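Local coordinates for protein probable dipeptidase (Pseudomonas aeruginosa, PDB 3B40) that is probably a metal-dependent dipeptidase of the membrane dipeptidase (M19) family, built on a TIM barrel, at residues D26-P32 with I356-D362; Y7-V11 with A380-T384; S226-I230 with E406-A411; P80-T84 with T309-E313. The protein carries 11 engineered substitutions. Residue numbers count along the deposited sequence, not the author numbering.

In the fold
Starting at the N terminus, 7-11 packs against 380-384 (interaction 2), closing a loop over most of the chain. Within it, interaction 1 joins the first barrel strand, 25-29, and the chain beyond it to the last strand, 354-357, closing the barrel. Interaction 4 lies further inside still, tying the loop at 80-84 to the start of helix 313-328 on the far side of the molecule from interaction 2. Interaction 3 crosses all three: it begins at 226-230, just before strand 230-235, and ends at 406-411, the C-terminal end of the model. Interactions 1 and 2 touch where Ile-356 CD1 lies 4.2 Å from Leu-382 CD1; the other pairs stay apart.

Interaction 1: D26-P32 with I356-D362; sequences DSRITVP and ISSDFND. Engineered in segment 26-32: Val-31 (natural residue Ile).
Set the two segments nearly parallel, end-to-end directions 10° apart, with Arg-28 opposite Asp-359 and Thr-30 opposite Asn-361 (CA-CA 5.2 and 5.1 Å). Arg-28 (chi1 t, chi2 p) points toward 356-362; its NE makes a salt bridge to Asp-359 OD1 at 3.5 Å and its NH2 a long one to Asp-362 OD2 at 3.9 Å, with water 1 bonded to NH2 and Asp-359 OD1. Asp-362 OD2 also bonds Tyr-165. The pairing closes a TIM barrel, first strand 25-29 against last strand 354-357, and mostly involves the chain running off their C-terminal ends, the end where TIM-barrel enzymes keep their active site. There Asp-359 to Asp-362 forms a type II turn, with Asn-361 left-handed (phi/psi 64/6). Asn-361, chi1 m, donates from ND2 to Thr-30 O at 3.0 Å, while Thr-30 N donates to Phe-360 O at 3.0 Å, almost straight. Water 3 joins Thr-30 OG1, Asp-359 OD1 and Phe-360 O. Where strand 354-357 ends, Ser-358 donates N to Asp-26 OD1 at 3.1 Å and OG to Asp-26 OD2 at 2.5 Å; Asp-26 is chi1 t, and its OD1 also takes Arg-28 N at 3.0 Å, an Asx turn.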
loop_
_atom_site.group_PDB
_atom_site.type_symbol
_atom_site.label_atom_id
_atom_site.label_comp_id
_atom_site.label_asym_id
_atom_site.label_seq_id
_atom_site.Cartn_x
_atom_site.Cartn_y
_atom_site.Cartn_z
ATOM N N ASP A 26 -1.499 -8.427 -6.311
ATOM C CA ASP A 26 -1.468 -6.988 -6.026
ATOM C C ASP A 26 -1.304 -6.837 -4.511
ATOM O O ASP A 26 -2.194 -7.205 -3.749
ATOM C CB ASP A 26 -2.771 -6.361 -6.525
ATOM C CG ASP A 26 -2.854 -4.845 -6.278
ATOM O OD1 ASP A 26 -2.150 -4.300 -5.396
ATOM O OD2 ASP A 26 -3.660 -4.197 -6.968
ATOM N N SER A 27 -0.156 -6.310 -4.083
ATOM C CA SER A 27 0.202 -6.299 -2.674
ATOM C C SER A 27 -0.497 -5.226 -1.873
ATOM O O SER A 27 -0.202 -5.061 -0.691
ATOM C CB SER A 27 1.738 -6.206 -2.484
ATOM O OG SER A 27 2.254 -5.103 -3.207
ATOM N N ARG A 28 -1.413 -4.472 -2.490
ATOM C CA ARG A 28 -2.091 -3.403 -1.745
ATOM C C ARG A 28 -3.445 -2.952 -2.326
ATOM O O ARG A 28 -3.512 -2.136 -3.238
ATOM C CB ARG A 28 -1.138 -2.214 -1.517
ATOM C CG ARG A 28 -1.775 -1.016 -0.835
ATOM C CD ARG A 28 -1.857 -1.223 0.661
ATOM N NE ARG A 28 -2.360 -0.004 1.307
ATOM C CZ ARG A 28 -3.362 0.020 2.186
ATOM N NH1 ARG A 28 -3.983 -1.119 2.548
ATOM N NH2 ARG A 28 -3.733 1.192 2.689
ATOM N N ILE A 29 -4.506 -3.536 -1.791
ATOM C CA ILE A 29 -5.876 -3.110 -2.017
ATOM C C ILE A 29 -6.578 -2.950 -0.668
ATOM O O ILE A 29 -6.437 -3.773 0.247
ATOM C CB ILE A 29 -6.676 -4.098 -2.935
ATOM C CG1 ILE A 29 -5.921 -4.315 -4.246
ATOM C CG2 ILE A 29 -8.161 -3.592 -3.172
ATOM C CD1 ILE A 29 -6.565 -5.319 -5.211
ATOM N N THR A 30 -7.281 -1.838 -0.536
ATOM C CA THR A 30 -7.966 -1.534 0.703
ATOM C C THR A 30 -9.310 -2.209 0.693
ATOM O O THR A 30 -9.971 -2.290 -0.358
ATOM C CB THR A 30 -8.130 -0.004 0.884
ATOM O OG1 THR A 30 -6.857 0.547 1.153
ATOM C CG2 THR A 30 -9.088 0.359 2.030
ATOM N N VAL A 31 -9.706 -2.706 1.860
ATOM C CA VAL A 31 -11.075 -3.219 2.089
ATOM C C VAL A 31 -11.959 -2.060 2.615
ATOM O O VAL A 31 -11.715 -1.550 3.726
ATOM C CB VAL A 31 -11.068 -4.376 3.147
ATOM C CG1 VAL A 31 -12.481 -5.008 3.315
ATOM C CG2 VAL A 31 -10.014 -5.432 2.827
ATOM N N PRO A 32 -12.986 -1.640 1.823
ATOM C CA PRO A 32 -13.976 -0.631 2.239
ATOM C C PRO A 32 -14.794 -1.197 3.390
ATOM O O PRO A 32 -15.156 -2.385 3.372
ATOM C CB PRO A 32 -14.867 -0.469 0.984
ATOM C CG PRO A 32 -14.008 -0.988 -0.162
ATOM C CD PRO A 32 -13.275 -2.144 0.470
ATOM N N ILE A 356 4.504 -5.161 -8.015
ATOM C CA ILE A 356 3.517 -4.199 -8.512
ATOM C C ILE A 356 2.397 -4.138 -7.497
ATOM O O ILE A 356 2.048 -5.145 -6.893
ATOM C CB ILE A 356 2.910 -4.633 -9.921
ATOM C CG1 ILE A 356 4.026 -4.888 -10.948
ATOM C CG2 ILE A 356 1.906 -3.561 -10.452
ATOM C CD1 ILE A 356 3.555 -5.648 -12.227
ATOM N N SER A 357 1.833 -2.955 -7.310
ATOM C CA SER A 357 0.691 -2.780 -6.397
ATOM C C SER A 357 -0.114 -1.605 -6.899
ATOM O O SER A 357 0.420 -0.794 -7.633
ATOM C CB SER A 357 1.134 -2.576 -4.964
ATOM O OG SER A 357 1.886 -1.393 -4.787
ATOM N N SER A 358 -1.384 -1.524 -6.517
ATOM C CA SER A 358 -2.290 -0.461 -6.994
ATOM C C SER A 358 -2.613 0.682 -6.041
ATOM O O SER A 358 -2.734 1.860 -6.461
ATOM C CB SER A 358 -3.622 -1.088 -7.387
ATOM O OG SER A 358 -4.190 -1.825 -6.322
ATOM N N ASP A 359 -2.733 0.335 -4.769
ATOM C CA ASP A 359 -3.350 1.204 -3.746
ATOM C C ASP A 359 -4.828 1.412 -4.098
ATOM O O ASP A 359 -5.422 2.419 -3.730
ATOM C CB ASP A 359 -2.634 2.540 -3.601
ATOM C CG ASP A 359 -2.388 2.935 -2.117
ATOM O OD1 ASP A 359 -3.005 2.353 -1.180
ATOM O OD2 ASP A 359 -1.568 3.862 -1.898
ATOM N N PHE A 360 -5.415 0.418 -4.764
ATOM C CA PHE A 360 -6.829 0.488 -5.100
ATOM C C PHE A 360 -7.644 0.711 -3.821
ATOM O O PHE A 360 -7.283 0.223 -2.755
ATOM C CB PHE A 360 -7.309 -0.764 -5.875
ATOM C CG PHE A 360 -6.967 -0.764 -7.381
ATOM C CD1 PHE A 360 -6.915 0.422 -8.122
ATOM C CD2 PHE A 360 -6.692 -1.967 -8.032
ATOM C CE1 PHE A 360 -6.594 0.413 -9.473
ATOM C CE2 PHE A 360 -6.380 -1.992 -9.383
ATOM C CZ PHE A 360 -6.310 -0.796 -10.108
ATOM N N ASN A 361 -8.764 1.421 -3.955
ATOM C CA ASN A 361 -9.671 1.772 -2.833
ATOM C C ASN A 361 -9.055 2.686 -1.760
ATOM O O ASN A 361 -9.693 2.947 -0.753
ATOM C CB ASN A 361 -10.348 0.540 -2.173
ATOM C CG ASN A 361 -11.297 -0.210 -3.109
ATOM O OD1 ASN A 361 -11.937 0.368 -4.021
ATOM N ND2 ASN A 361 -11.394 -1.509 -2.893
ATOM N N ASP A 362 -7.832 3.177 -1.967
ATOM C CA ASP A 362 -7.335 4.267 -1.137
ATOM C C ASP A 362 -6.675 5.318 -2.030
ATOM O O ASP A 362 -5.694 5.917 -1.642
ATOM C CB ASP A 362 -6.414 3.765 0.002
ATOM C CG ASP A 362 -6.217 4.812 1.137
ATOM O OD1 ASP A 362 -7.081 5.686 1.351
ATOM O OD2 ASP A 362 -5.172 4.759 1.829
HETATM O O HOH W 1 -2.132 3.373 1.455
HETATM O O HOH W 2 -5.878 2.616 4.140
HETATM O O HOH W 3 -5.086 0.617 -0.847
#

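Interaction 2: Y7-V11 with A380-T384; sequences YPRKV and AELIT
Residues 7-8 and the first turn of helix 9-19 meet helix 375-385, Val-11 nearest Ala-380 (CA-CA 6.0 Å). Pro-8 is the N-cap of helix 9-19, with Tyr-7 extended ahead of it; 380-384 is helical throughout. Val-11, chi1 t, is one bump: its CG1 settles into a hollow on helix 375-385, 3.5 Å from Ala-380 O, 3.8 Å from Ile-383 CG2 and 3.7 Å from Thr-384 OG1. Thr-384 (chi1 m) turns OG1 back to Ala-380 O at 2.7 Å. Ala-380 is the opposing bump, small enough for the Tyr-7 ring, on the residue most covered here, to lie flat on it: CB sits 3.8 Å from the ring centroid, 9° off the normal, a CH-pi contact. With chi1 m, Tyr-7 carries OH past the alanine to donate to Glu-381 OE1 at 2.6 Å. Ile-383 also touches His-14, a calcium ligand with Asp-389. The contact is helix-to-helix packing on the outside of a TIM barrel, the N-terminal helix lying against the one that follows the last strand.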
loop_
_atom_site.group_PDB
_atom_site.type_symbol
_atom_site.label_atom_id
_atom_site.label_comp_id
_atom_site.label_asym_id
_atom_site.label_seq_id
_atom_site.Cartn_x
_atom_site.Cartn_y
_atom_site.Cartn_z
ATOM N N TYR A 7 -2.836 0.171 -27.336
ATOM C CA TYR A 7 -1.809 -0.867 -27.666
ATOM C C TYR A 7 -2.185 -1.600 -28.966
ATOM O O TYR A 7 -3.359 -1.853 -29.203
ATOM C CB TYR A 7 -1.620 -1.853 -26.474
ATOM C CG TYR A 7 -1.063 -1.146 -25.244
ATOM C CD1 TYR A 7 0.303 -0.844 -25.149
ATOM C CD2 TYR A 7 -1.902 -0.739 -24.197
ATOM C CE1 TYR A 7 0.839 -0.167 -24.027
ATOM C CE2 TYR A 7 -1.375 -0.054 -23.062
ATOM C CZ TYR A 7 -0.001 0.220 -22.998
ATOM O OH TYR A 7 0.540 0.881 -21.919
ATOM N N PRO A 8 -1.194 -1.941 -29.812
ATOM C CA PRO A 8 -1.515 -2.824 -30.960
ATOM C C PRO A 8 -2.232 -4.089 -30.471
ATOM O O PRO A 8 -2.012 -4.499 -29.314
ATOM C CB PRO A 8 -0.138 -3.209 -31.496
ATOM C CG PRO A 8 0.782 -2.083 -31.073
ATOM C CD PRO A 8 0.235 -1.563 -29.771
ATOM N N ARG A 9 -3.058 -4.709 -31.322
ATOM C CA ARG A 9 -3.752 -5.961 -30.935
ATOM C C ARG A 9 -2.766 -7.082 -30.675
ATOM O O ARG A 9 -2.998 -7.900 -29.810
ATOM C CB ARG A 9 -4.787 -6.417 -31.981
ATOM C CG ARG A 9 -6.132 -5.728 -31.872
ATOM C CD ARG A 9 -6.923 -5.872 -33.174
ATOM N NE ARG A 9 -7.490 -4.586 -33.570
ATOM C CZ ARG A 9 -7.143 -3.899 -34.656
ATOM N NH1 ARG A 9 -6.242 -4.377 -35.504
ATOM N NH2 ARG A 9 -7.722 -2.722 -34.897
ATOM N N LYS A 10 -1.660 -7.109 -31.418
ATOM C CA LYS A 10 -0.649 -8.137 -31.217
ATOM C C LYS A 10 -0.128 -8.127 -29.769
ATOM O O LYS A 10 0.079 -9.178 -29.192
ATOM C CB LYS A 10 0.522 -7.951 -32.173
ATOM C CG LYS A 10 1.272 -6.631 -31.966
ATOM C CD LYS A 10 2.667 -6.558 -32.647
ATOM C CE LYS A 10 3.075 -5.099 -32.889
ATOM N NZ LYS A 10 3.855 -4.396 -31.785
ATOM N N VAL A 11 0.091 -6.930 -29.216
ATOM C CA VAL A 11 0.578 -6.764 -27.831
ATOM C C VAL A 11 -0.522 -7.139 -26.820
ATOM O O VAL A 11 -0.239 -7.897 -25.898
ATOM C CB VAL A 11 1.178 -5.334 -27.581
ATOM C CG1 VAL A 11 1.601 -5.137 -26.112
ATOM C CG2 VAL A 11 2.398 -5.128 -28.465
ATOM N N ALA A 380 0.724 -5.096 -20.851
ATOM C CA ALA A 380 0.908 -4.593 -22.217
ATOM C C ALA A 380 2.004 -3.519 -22.311
ATOM O O ALA A 380 2.784 -3.501 -23.273
ATOM C CB ALA A 380 -0.387 -4.045 -22.742
ATOM N N GLU A 381 2.035 -2.608 -21.336
ATOM C CA GLU A 381 3.117 -1.595 -21.245
ATOM C C GLU A 381 4.475 -2.245 -20.964
ATOM O O GLU A 381 5.474 -1.831 -21.543
ATOM C CB GLU A 381 2.801 -0.514 -20.215
ATOM C CG GLU A 381 3.800 0.678 -20.163
ATOM C CD GLU A 381 3.965 1.444 -21.472
ATOM O OE1 GLU A 381 3.015 1.495 -22.287
ATOM O OE2 GLU A 381 5.063 2.018 -21.684
ATOM N N LEU A 382 4.509 -3.225 -20.052
ATOM C CA LEU A 382 5.711 -4.050 -19.814
ATOM C C LEU A 382 6.217 -4.783 -21.069
ATOM O O LEU A 382 7.409 -4.727 -21.412
ATOM C CB LEU A 382 5.489 -5.039 -18.666
ATOM C CG LEU A 382 5.323 -4.446 -17.261
ATOM C CD1 LEU A 382 4.681 -5.470 -16.290
ATOM C CD2 LEU A 382 6.671 -3.907 -16.792
ATOM N N ILE A 383 5.322 -5.470 -21.764
ATOM C CA ILE A 383 5.691 -6.081 -23.057
ATOM C C ILE A 383 6.346 -5.034 -23.995
ATOM O O ILE A 383 7.445 -5.227 -24.520
ATOM C CB ILE A 383 4.455 -6.733 -23.733
ATOM C CG1 ILE A 383 4.025 -7.980 -22.953
ATOM C CG2 ILE A 383 4.756 -7.110 -25.171
ATOM C CD1 ILE A 383 2.594 -8.455 -23.262
ATOM N N THR A 384 5.679 -3.903 -24.142
ATOM C CA THR A 384 6.113 -2.823 -25.020
ATOM C C THR A 384 7.538 -2.331 -24.682
ATOM O O THR A 384 8.326 -1.999 -25.578
ATOM C CB THR A 384 5.069 -1.695 -24.956
ATOM O OG1 THR A 384 3.815 -2.219 -25.425
ATOM C CG2 THR A 384 5.467 -0.479 -25.791
#

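Interaction 3: S226-I230 with E406-A411; sequences SRAPI and EVQKRA
Three hydrogen bonds link the loop 226-230 to the last turn of helix 389-409 and the residues after it, and they run both ways between two arginines. Arg-227 (chi1 p, then extended) reaches Arg-410 O with NE at 3.1 Å and NH2 at 3.0 Å, forking on one carbonyl just past the helix end; its guanidinium also forms salt bridges with Asp-204 and Glu-200 of helix 193-205. In return Arg-410, chi1 m and CB pointing toward the loop, donates from NH1 to Arg-227 O at 3.1 Å, and the same NH1 comes within 3.4 Å of Pro-229 CD, bringing the guanidinium close to the proline ring. The loop is an alpha-beta connection of the TIM barrel, leading from helix 216-225 into strand 230-235, so the final helix here meets the N-terminal end of the barrel strands. Within 406-411, Arg-410 NH2 makes a salt bridge to Glu-406 OE1 at 3.0 Å. The apolar part centres on Val-407 (chi1 t), with Ala-228 opposite it at a CA-CA distance of 5.2 Å. Val-407 CG2 approaches Pro-229 CB at 4.0 Å and Ala-228 CB at 4.3 Å, while Pro-229 CG rests 3.8 Å from Glu-406 CB.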
loop_
_atom_site.group_PDB
_atom_site.type_symbol
_atom_site.label_atom_id
_atom_site.label_comp_id
_atom_site.label_asym_id
_atom_site.label_seq_id
_atom_site.Cartn_x
_atom_site.Cartn_y
_atom_site.Cartn_z
ATOM N N SER A 226 16.005 -6.935 11.233
ATOM C CA SER A 226 15.319 -8.118 10.666
ATOM C C SER A 226 16.259 -9.254 10.214
ATOM O O SER A 226 17.216 -9.018 9.505
ATOM C CB SER A 226 14.417 -7.712 9.509
ATOM O OG SER A 226 13.707 -8.846 9.011
ATOM N N ARG A 227 15.972 -10.492 10.616
ATOM C CA ARG A 227 16.728 -11.631 10.068
ATOM C C ARG A 227 16.096 -12.220 8.783
ATOM O O ARG A 227 16.600 -13.213 8.228
ATOM C CB ARG A 227 16.917 -12.714 11.120
ATOM C CG ARG A 227 15.643 -13.414 11.532
ATOM C CD ARG A 227 15.922 -14.569 12.516
ATOM N NE ARG A 227 14.693 -15.315 12.820
ATOM C CZ ARG A 227 14.000 -15.185 13.954
ATOM N NH1 ARG A 227 14.424 -14.350 14.895
ATOM N NH2 ARG A 227 12.895 -15.911 14.153
ATOM N N ALA A 228 15.025 -11.593 8.309
ATOM C CA ALA A 228 14.206 -12.139 7.219
ATOM C C ALA A 228 13.928 -11.065 6.175
ATOM O O ALA A 228 14.010 -9.874 6.518
ATOM C CB ALA A 228 12.881 -12.681 7.774
ATOM N N PRO A 229 13.654 -11.470 4.901
ATOM C CA PRO A 229 13.260 -10.497 3.859
ATOM C C PRO A 229 12.191 -9.514 4.307
ATOM O O PRO A 229 11.268 -9.872 5.049
ATOM C CB PRO A 229 12.768 -11.384 2.704
ATOM C CG PRO A 229 13.684 -12.675 2.876
ATOM C CD PRO A 229 13.750 -12.848 4.358
ATOM N N ILE A 230 12.369 -8.260 3.897
ATOM C CA ILE A 230 11.377 -7.231 4.150
ATOM C C ILE A 230 10.820 -6.742 2.817
ATOM O O ILE A 230 11.438 -6.951 1.753
ATOM C CB ILE A 230 11.933 -6.064 5.045
ATOM C CG1 ILE A 230 13.027 -5.254 4.349
ATOM C CG2 ILE A 230 12.480 -6.650 6.446
ATOM C CD1 ILE A 230 13.402 -3.934 5.111
ATOM N N GLU A 406 10.725 -17.366 2.096
ATOM C CA GLU A 406 11.955 -17.201 2.907
ATOM C C GLU A 406 11.672 -16.665 4.314
ATOM O O GLU A 406 12.214 -17.165 5.307
ATOM C CB GLU A 406 12.988 -16.327 2.167
ATOM C CG GLU A 406 13.687 -17.074 1.059
ATOM C CD GLU A 406 14.374 -18.359 1.571
ATOM O OE1 GLU A 406 15.153 -18.261 2.565
ATOM O OE2 GLU A 406 14.111 -19.457 0.990
ATOM N N VAL A 407 10.817 -15.653 4.398
ATOM C CA VAL A 407 10.262 -15.193 5.675
ATOM C C VAL A 407 9.683 -16.321 6.571
ATOM O O VAL A 407 10.007 -16.423 7.765
ATOM C CB VAL A 407 9.149 -14.121 5.440
ATOM C CG1 VAL A 407 8.416 -13.844 6.755
ATOM C CG2 VAL A 407 9.741 -12.894 4.877
ATOM N N GLN A 408 8.790 -17.136 6.018
ATOM C CA GLN A 408 8.248 -18.265 6.800
ATOM C C GLN A 408 9.323 -19.289 7.223
ATOM O O GLN A 408 9.220 -19.883 8.289
ATOM C CB GLN A 408 7.092 -18.933 6.044
ATOM C CG GLN A 408 5.895 -17.982 5.866
ATOM C CD GLN A 408 4.669 -18.687 5.373
ATOM O OE1 GLN A 408 4.742 -19.527 4.460
ATOM N NE2 GLN A 408 3.520 -18.368 5.983
ATOM N N LYS A 409 10.356 -19.473 6.402
ATOM C CA LYS A 409 11.481 -20.365 6.751
ATOM C C LYS A 409 12.267 -19.877 7.967
ATOM O O LYS A 409 12.763 -20.689 8.756
ATOM C CB LYS A 409 12.446 -20.530 5.572
ATOM C CG LYS A 409 12.121 -21.729 4.726
ATOM C CD LYS A 409 13.399 -22.312 4.124
ATOM C CE LYS A 409 13.715 -21.712 2.754
ATOM N NZ LYS A 409 12.765 -22.203 1.703
ATOM N N ARG A 410 12.352 -18.557 8.128
ATOM C CA ARG A 410 13.044 -17.944 9.263
ATOM C C ARG A 410 12.194 -17.859 10.559
ATOM O O ARG A 410 12.668 -17.339 11.568
ATOM C CB ARG A 410 13.521 -16.539 8.884
ATOM C CG ARG A 410 14.139 -16.434 7.502
ATOM C CD ARG A 410 15.606 -16.311 7.505
ATOM N NE ARG A 410 16.126 -16.670 6.191
ATOM C CZ ARG A 410 16.543 -15.837 5.234
ATOM N NH1 ARG A 410 16.561 -14.508 5.388
ATOM N NH2 ARG A 410 16.978 -16.367 4.094
ATOM N N ALA A 411 10.955 -18.352 10.539
ATOM C CA ALA A 411 10.111 -18.378 11.756
ATOM C C ALA A 411 10.783 -19.122 12.917
ATOM O O ALA A 411 11.552 -20.063 12.676
ATOM C CB ALA A 411 8.775 -19.004 11.464
#

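Interaction 4: P80-T84 with T309-E313; sequences PHKPT and TIWPE
This is a polar, partly water-mediated contact between two loops at the surface, about 26 Å from the centre of the chain to the centre of the contact. One is the beta-alpha loop between strand 62-68 and helix 87-108; the other leads into helix 313-328, part of the long excursion between the last two strands of the TIM barrel. Residues 80-83 run extended, while 309-310 make 3-10 turn and Pro-312 takes the N-cap position ahead of Glu-313. The CA atoms of Pro-80 and Glu-313 are 6.0 Å apart. Glu-313 (chi1 m, chi2 t) points toward the other loop: its CB packs 3.4 Å from Pro-80 O, and its OE2 accepts Lys-82 N at 2.7 Å, nearly straight. Lys-82 reaches across the gap to 309-311, chi2 and chi3 both t. Its NZ donates to water 4, which passes a bond to Trp-311 O (2.8 and 3.0 Å), and to water 5, which bonds Thr-309 OG1 (2.8 and 2.6 Å). Thr-309 OG1 also bonds Asn-182. With Lys-82 NZ 6.5 Å from Glu-313 OE2, the opposite charges do not pair: the carboxylate holds a backbone amide and the ammonium binds two waters that bridge to 309-311, implying a hydrated seam.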
loop_
_atom_site.group_PDB
_atom_site.type_symbol
_atom_site.label_atom_id
_atom_site.label_comp_id
_atom_site.label_asym_id
_atom_site.label_seq_id
_atom_site.Cartn_x
_atom_site.Cartn_y
_atom_site.Cartn_z
ATOM N N PRO A 80 -14.120 17.582 10.902
ATOM C CA PRO A 80 -13.149 16.610 11.400
ATOM C C PRO A 80 -13.000 16.666 12.913
ATOM O O PRO A 80 -13.120 17.728 13.516
ATOM C CB PRO A 80 -11.847 17.014 10.712
ATOM C CG PRO A 80 -12.036 18.442 10.336
ATOM C CD PRO A 80 -13.503 18.584 10.021
ATOM N N HIS A 81 -12.742 15.517 13.517
ATOM C CA HIS A 81 -12.602 15.440 14.960
ATOM C C HIS A 81 -11.169 15.060 15.260
ATOM O O HIS A 81 -10.628 14.124 14.652
ATOM C CB HIS A 81 -13.599 14.424 15.531
ATOM C CG HIS A 81 -15.004 14.647 15.057
ATOM N ND1 HIS A 81 -15.891 15.465 15.722
ATOM C CD2 HIS A 81 -15.658 14.197 13.957
ATOM C CE1 HIS A 81 -17.038 15.495 15.064
ATOM N NE2 HIS A 81 -16.921 14.734 13.988
ATOM N N LYS A 82 -10.541 15.813 16.159
ATOM C CA LYS A 82 -9.209 15.458 16.601
ATOM C C LYS A 82 -9.273 14.169 17.410
ATOM O O LYS A 82 -10.275 13.909 18.089
ATOM C CB LYS A 82 -8.535 16.590 17.390
ATOM C CG LYS A 82 -7.762 17.511 16.487
ATOM C CD LYS A 82 -7.046 18.640 17.212
ATOM C CE LYS A 82 -6.737 19.731 16.213
ATOM N NZ LYS A 82 -5.407 20.355 16.400
ATOM N N PRO A 83 -8.230 13.331 17.287
ATOM C CA PRO A 83 -8.114 12.097 18.058
ATOM C C PRO A 83 -8.089 12.316 19.562
ATOM O O PRO A 83 -7.354 13.183 20.059
ATOM C CB PRO A 83 -6.766 11.529 17.616
ATOM C CG PRO A 83 -6.548 12.106 16.285
ATOM C CD PRO A 83 -7.099 13.489 16.352
ATOM N N THR A 84 -8.896 11.514 20.252
ATOM C CA THR A 84 -8.934 11.420 21.711
ATOM C C THR A 84 -8.457 10.006 22.048
ATOM O O THR A 84 -8.242 9.206 21.134
ATOM C CB THR A 84 -10.373 11.610 22.231
ATOM O OG1 THR A 84 -11.197 10.536 21.754
ATOM C CG2 THR A 84 -10.955 12.938 21.764
ATOM N N THR A 309 -1.165 22.313 13.574
ATOM C CA THR A 309 -1.585 21.745 14.867
ATOM C C THR A 309 -2.372 22.729 15.773
ATOM O O THR A 309 -3.184 22.294 16.608
ATOM C CB THR A 309 -0.403 21.151 15.685
ATOM O OG1 THR A 309 -0.930 20.409 16.807
ATOM C CG2 THR A 309 0.538 22.257 16.198
ATOM N N ILE A 310 -2.148 24.034 15.594
ATOM C CA ILE A 310 -2.860 25.064 16.407
ATOM C C ILE A 310 -4.216 25.518 15.843
ATOM O O ILE A 310 -4.971 26.216 16.534
ATOM C CB ILE A 310 -1.981 26.322 16.735
ATOM C CG1 ILE A 310 -1.759 27.188 15.480
ATOM C CG2 ILE A 310 -0.627 25.889 17.283
ATOM C CD1 ILE A 310 -1.365 28.649 15.774
ATOM N N TRP A 311 -4.539 25.103 14.620
ATOM C CA TRP A 311 -5.816 25.433 13.984
ATOM C C TRP A 311 -7.056 24.815 14.660
ATOM O O TRP A 311 -7.053 23.635 15.051
ATOM C CB TRP A 311 -5.817 24.957 12.530
ATOM C CG TRP A 311 -4.927 25.717 11.606
ATOM C CD1 TRP A 311 -4.005 26.667 11.943
ATOM C CD2 TRP A 311 -4.862 25.582 10.180
ATOM N NE1 TRP A 311 -3.376 27.133 10.814
ATOM C CE2 TRP A 311 -3.899 26.502 9.718
ATOM C CE3 TRP A 311 -5.549 24.791 9.243
ATOM C CZ2 TRP A 311 -3.581 26.632 8.362
ATOM C CZ3 TRP A 311 -5.245 24.935 7.898
ATOM C CH2 TRP A 311 -4.275 25.836 7.471
ATOM N N PRO A 312 -8.156 25.584 14.734
ATOM C CA PRO A 312 -9.415 24.940 15.159
ATOM C C PRO A 312 -9.851 23.869 14.147
ATOM O O PRO A 312 -9.475 23.941 12.986
ATOM C CB PRO A 312 -10.429 26.099 15.199
ATOM C CG PRO A 312 -9.585 27.394 15.244
ATOM C CD PRO A 312 -8.309 27.029 14.463
ATOM N N GLU A 313 -10.599 22.861 14.586
ATOM C CA GLU A 313 -11.007 21.774 13.661
ATOM C C GLU A 313 -11.716 22.291 12.411
ATOM O O GLU A 313 -11.452 21.819 11.303
ATOM C CB GLU A 313 -11.865 20.718 14.373
ATOM C CG GLU A 313 -11.106 20.005 15.496
ATOM C CD GLU A 313 -12.007 19.142 16.381
ATOM O OE1 GLU A 313 -13.228 19.401 16.422
ATOM O OE2 GLU A 313 -11.501 18.201 17.045
HETATM O O HOH W 4 -5.525 21.302 13.820
HETATM O O HOH W 5 -3.120 19.218 17.507
#